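Local coordinates for Alr4995 protein (Nostoc sp., PDB 6LRF), which catalyses both arginine dihydrolysis and ornithine cyclodeamination as a bifunctional enzyme, its dihydrolase part belonging to the guanidine-modifying enzyme (GME) family, at the interface of chains A and B. Residues are numbered along the deposited sequence; one frame, centred on the assembly and turned at random. Chains: chain A/B, Alr4995 protein.

The interface of chains A and B. Residues chain A 23-24, 165, 214; chain B 479, 482, 694.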
ATOM      1  N   PRO A  23       1.095 -15.507 -32.698  1.00 17.18           N
ATOM      2  CA  PRO A  23      -0.009 -15.524 -31.719  1.00 16.70           C
ATOM      3  C   PRO A  23      -1.381 -15.806 -32.328  1.00 18.19           C
ATOM      4  O   PRO A  23      -2.331 -16.120 -31.615  1.00 18.52           O
ATOM      5  CB  PRO A  23       0.016 -14.096 -31.129  1.00 16.29           C
ATOM      6  CG  PRO A  23       1.338 -13.565 -31.442  1.00 20.13           C
ATOM      7  CD  PRO A  23       1.778 -14.201 -32.723  1.00 19.54           C
ATOM      8  N   TRP A  24      -1.494 -15.686 -33.643  1.00 17.18           N
ATOM      9  CA  TRP A  24      -2.764 -15.941 -34.287  1.00 17.24           C
ATOM     10  C   TRP A  24      -3.032 -17.444 -34.347  1.00 18.47           C
ATOM     11  O   TRP A  24      -4.164 -17.874 -34.207  1.00 18.33           O
ATOM     12  CB  TRP A  24      -2.786 -15.332 -35.696  1.00 16.93           C
ATOM     13  CG  TRP A  24      -2.599 -13.841 -35.684  1.00 19.03           C
ATOM     14  CD1 TRP A  24      -1.413 -13.165 -35.680  1.00 17.28           C
ATOM     15  CD2 TRP A  24      -3.632 -12.845 -35.636  1.00 16.45           C
ATOM     16  NE1 TRP A  24      -1.641 -11.802 -35.651  1.00 17.22           N
ATOM     17  CE2 TRP A  24      -2.995 -11.580 -35.624  1.00 17.95           C
ATOM     18  CE3 TRP A  24      -5.035 -12.898 -35.623  1.00 20.14           C
ATOM     19  CZ2 TRP A  24      -3.709 -10.377 -35.593  1.00 19.48           C
ATOM     20  CZ3 TRP A  24      -5.749 -11.700 -35.578  1.00 22.78           C
ATOM     21  CH2 TRP A  24      -5.084 -10.459 -35.571  1.00 20.06           C
ATOM     22  N   ARG A 165       1.526  -9.579 -32.221  1.00 15.44           N
ATOM     23  CA  ARG A 165       0.453  -9.900 -33.181  1.00 21.09           C
ATOM     24  C   ARG A 165       0.760  -9.384 -34.579  1.00 19.57           C
ATOM     25  O   ARG A 165       0.261  -9.918 -35.586  1.00 19.99           O
ATOM     26  CB  ARG A 165      -0.872  -9.312 -32.722  1.00 16.23           C
ATOM     27  CG  ARG A 165      -1.217  -9.689 -31.273  1.00 22.82           C
ATOM     28  CD  ARG A 165      -2.437  -8.940 -30.839  1.00 21.26           C
ATOM     29  NE  ARG A 165      -2.180  -7.505 -30.785  1.00 23.61           N
ATOM     30  CZ  ARG A 165      -3.127  -6.586 -30.663  1.00 27.75           C
ATOM     31  NH1 ARG A 165      -4.394  -6.964 -30.591  1.00 23.01           N
ATOM     32  NH2 ARG A 165      -2.808  -5.298 -30.616  1.00 22.13           N
ATOM     33  N   VAL A 214      -6.669  -5.412 -36.290  1.00 17.87           N
ATOM     34  CA  VAL A 214      -6.806  -6.840 -35.974  1.00 17.59           C
ATOM     35  C   VAL A 214      -7.657  -7.597 -37.013  1.00 17.72           C
ATOM     36  O   VAL A 214      -7.790  -8.817 -36.940  1.00 20.09           O
ATOM     37  CB  VAL A 214      -7.389  -7.068 -34.549  1.00 21.71           C
ATOM     38  CG1 VAL A 214      -6.551  -6.335 -33.520  1.00 19.03           C
ATOM     39  CG2 VAL A 214      -8.848  -6.628 -34.465  1.00 21.36           C
TER
ATOM     40  N   TRP B 479      -8.630  -8.954 -27.035  1.00 22.49           N
ATOM     41  CA  TRP B 479      -8.330  -9.566 -28.327  1.00 23.47           C
ATOM     42  C   TRP B 479      -8.325 -11.086 -28.173  1.00 20.68           C
ATOM     43  O   TRP B 479      -8.953 -11.800 -28.954  1.00 20.34           O
ATOM     44  CB  TRP B 479      -6.980  -9.049 -28.862  1.00 20.34           C
ATOM     45  CG  TRP B 479      -6.527  -9.733 -30.106  1.00 24.09           C
ATOM     46  CD1 TRP B 479      -6.972  -9.505 -31.375  1.00 21.90           C
ATOM     47  CD2 TRP B 479      -5.531 -10.762 -30.206  1.00 17.63           C
ATOM     48  NE1 TRP B 479      -6.321 -10.343 -32.259  1.00 20.63           N
ATOM     49  CE2 TRP B 479      -5.432 -11.120 -31.560  1.00 21.82           C
ATOM     50  CE3 TRP B 479      -4.727 -11.423 -29.276  1.00 24.29           C
ATOM     51  CZ2 TRP B 479      -4.547 -12.102 -32.009  1.00 21.39           C
ATOM     52  CZ3 TRP B 479      -3.847 -12.400 -29.723  1.00 23.05           C
ATOM     53  CH2 TRP B 479      -3.771 -12.735 -31.072  1.00 18.14           C
ATOM     54  N   ARG B 482     -11.920 -12.599 -27.506  1.00 24.90           N
ATOM     55  CA  ARG B 482     -12.749 -12.624 -28.714  1.00 26.90           C
ATOM     56  C   ARG B 482     -12.237 -13.712 -29.629  1.00 27.85           C
ATOM     57  O   ARG B 482     -13.011 -14.460 -30.225  1.00 24.55           O
ATOM     58  CB  ARG B 482     -12.745 -11.262 -29.420  1.00 29.44           C
ATOM     59  CG  ARG B 482     -13.344 -11.247 -30.853  1.00 35.33           C
ATOM     60  CD  ARG B 482     -13.491  -9.806 -31.368  1.00 47.69           C
ATOM     61  NE  ARG B 482     -13.383  -9.644 -32.828  1.00 51.63           N
ATOM     62  CZ  ARG B 482     -12.229  -9.537 -33.498  1.00 55.89           C
ATOM     63  NH1 ARG B 482     -11.061  -9.599 -32.852  1.00 49.48           N
ATOM     64  NH2 ARG B 482     -12.234  -9.375 -34.821  1.00 51.33           N
ATOM     65  N   LEU B 694     -13.993  -3.935 -30.890  1.00 37.24           N
ATOM     66  CA  LEU B 694     -13.675  -4.981 -31.862  1.00 37.67           C
ATOM     67  C   LEU B 694     -14.935  -5.446 -32.567  1.00 42.49           C
ATOM     68  O   LEU B 694     -14.867  -6.136 -33.582  1.00 46.88           O
ATOM     69  CB  LEU B 694     -12.988  -6.165 -31.179  1.00 32.52           C
ATOM     70  CG  LEU B 694     -11.743  -5.823 -30.359  1.00 35.73           C
ATOM     71  CD1 LEU B 694     -11.427  -6.956 -29.410  1.00 34.76           C
ATOM     72  CD2 LEU B 694     -10.540  -5.524 -31.252  1.00 30.70           C
TER
HETATM   73  O   HOH W   1      -8.821 -10.373 -34.468  1.00 34.81           O
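B:Trp479 reaches from helix 467-486, in the C-terminal, Rossmann-fold part of one subunit, into a group of loop residues, A:Pro23, A:Trp24, A:Arg165 and A:Val214, in the guanidine-modifying enzyme (GME) region of the other. The two chains are copies related by a two-fold axis, so this patch recurs with the chains exchanged; the deposited assembly holds four copies, and this pairing may or may not be the one used in the cell. The indole leaves the helix with CG opposite the backbone N (chi1 174°), which carries it across to chain A, where its width lets a face and an edge serve several partners at once.

The two tryptophans meet edge to face. The NE1-CZ2 edge of B:Trp479 points at the face of A:Trp24, the planes of their six-membered rings 83° apart, with B:Trp479 CZ2 3.7 Å from A:Trp24 CE3. A:Trp24 is itself steadied within its chain: its indole NE1 donates to the carbonyl O of A:Arg165 at 2.7 Å, a nearly straight bond on a lone pair that should fix the ring's rotation.

Over a face of B:Trp479 lies A:Arg165. Its chain bends at chi3 (-65°), setting methylene CD 3.6 Å from the centroid of the six-membered ring, while NH1 stands over the five-membered ring in a cation-pi contact. The guanidinium is steep to the indole, touching it by an edge rather than stacking flat; arginine suits this place by offering both an aliphatic stem and a charged end.

Apolar contacts fill in around the indole. A:Pro23, compact and rigid, touches the far rim at B:Trp479 CH2 through CB. Branched A:Val214 sends CG1 towards B:Trp479 CD1 and CG2 to B:Leu694 CD2, 3.8 Å away. Cutting B:Trp479 back to an alanine would probably leave the A:Trp24 face and the A:Arg165 guanidinium without their aromatic partner and open a gap beside A:Val214.

A water may add a polar link, lying 3.1 Å from A:Val214 O and 2.9 Å from B:Arg482 NH1, but that arginine is poorly ordered and the bridge tentative.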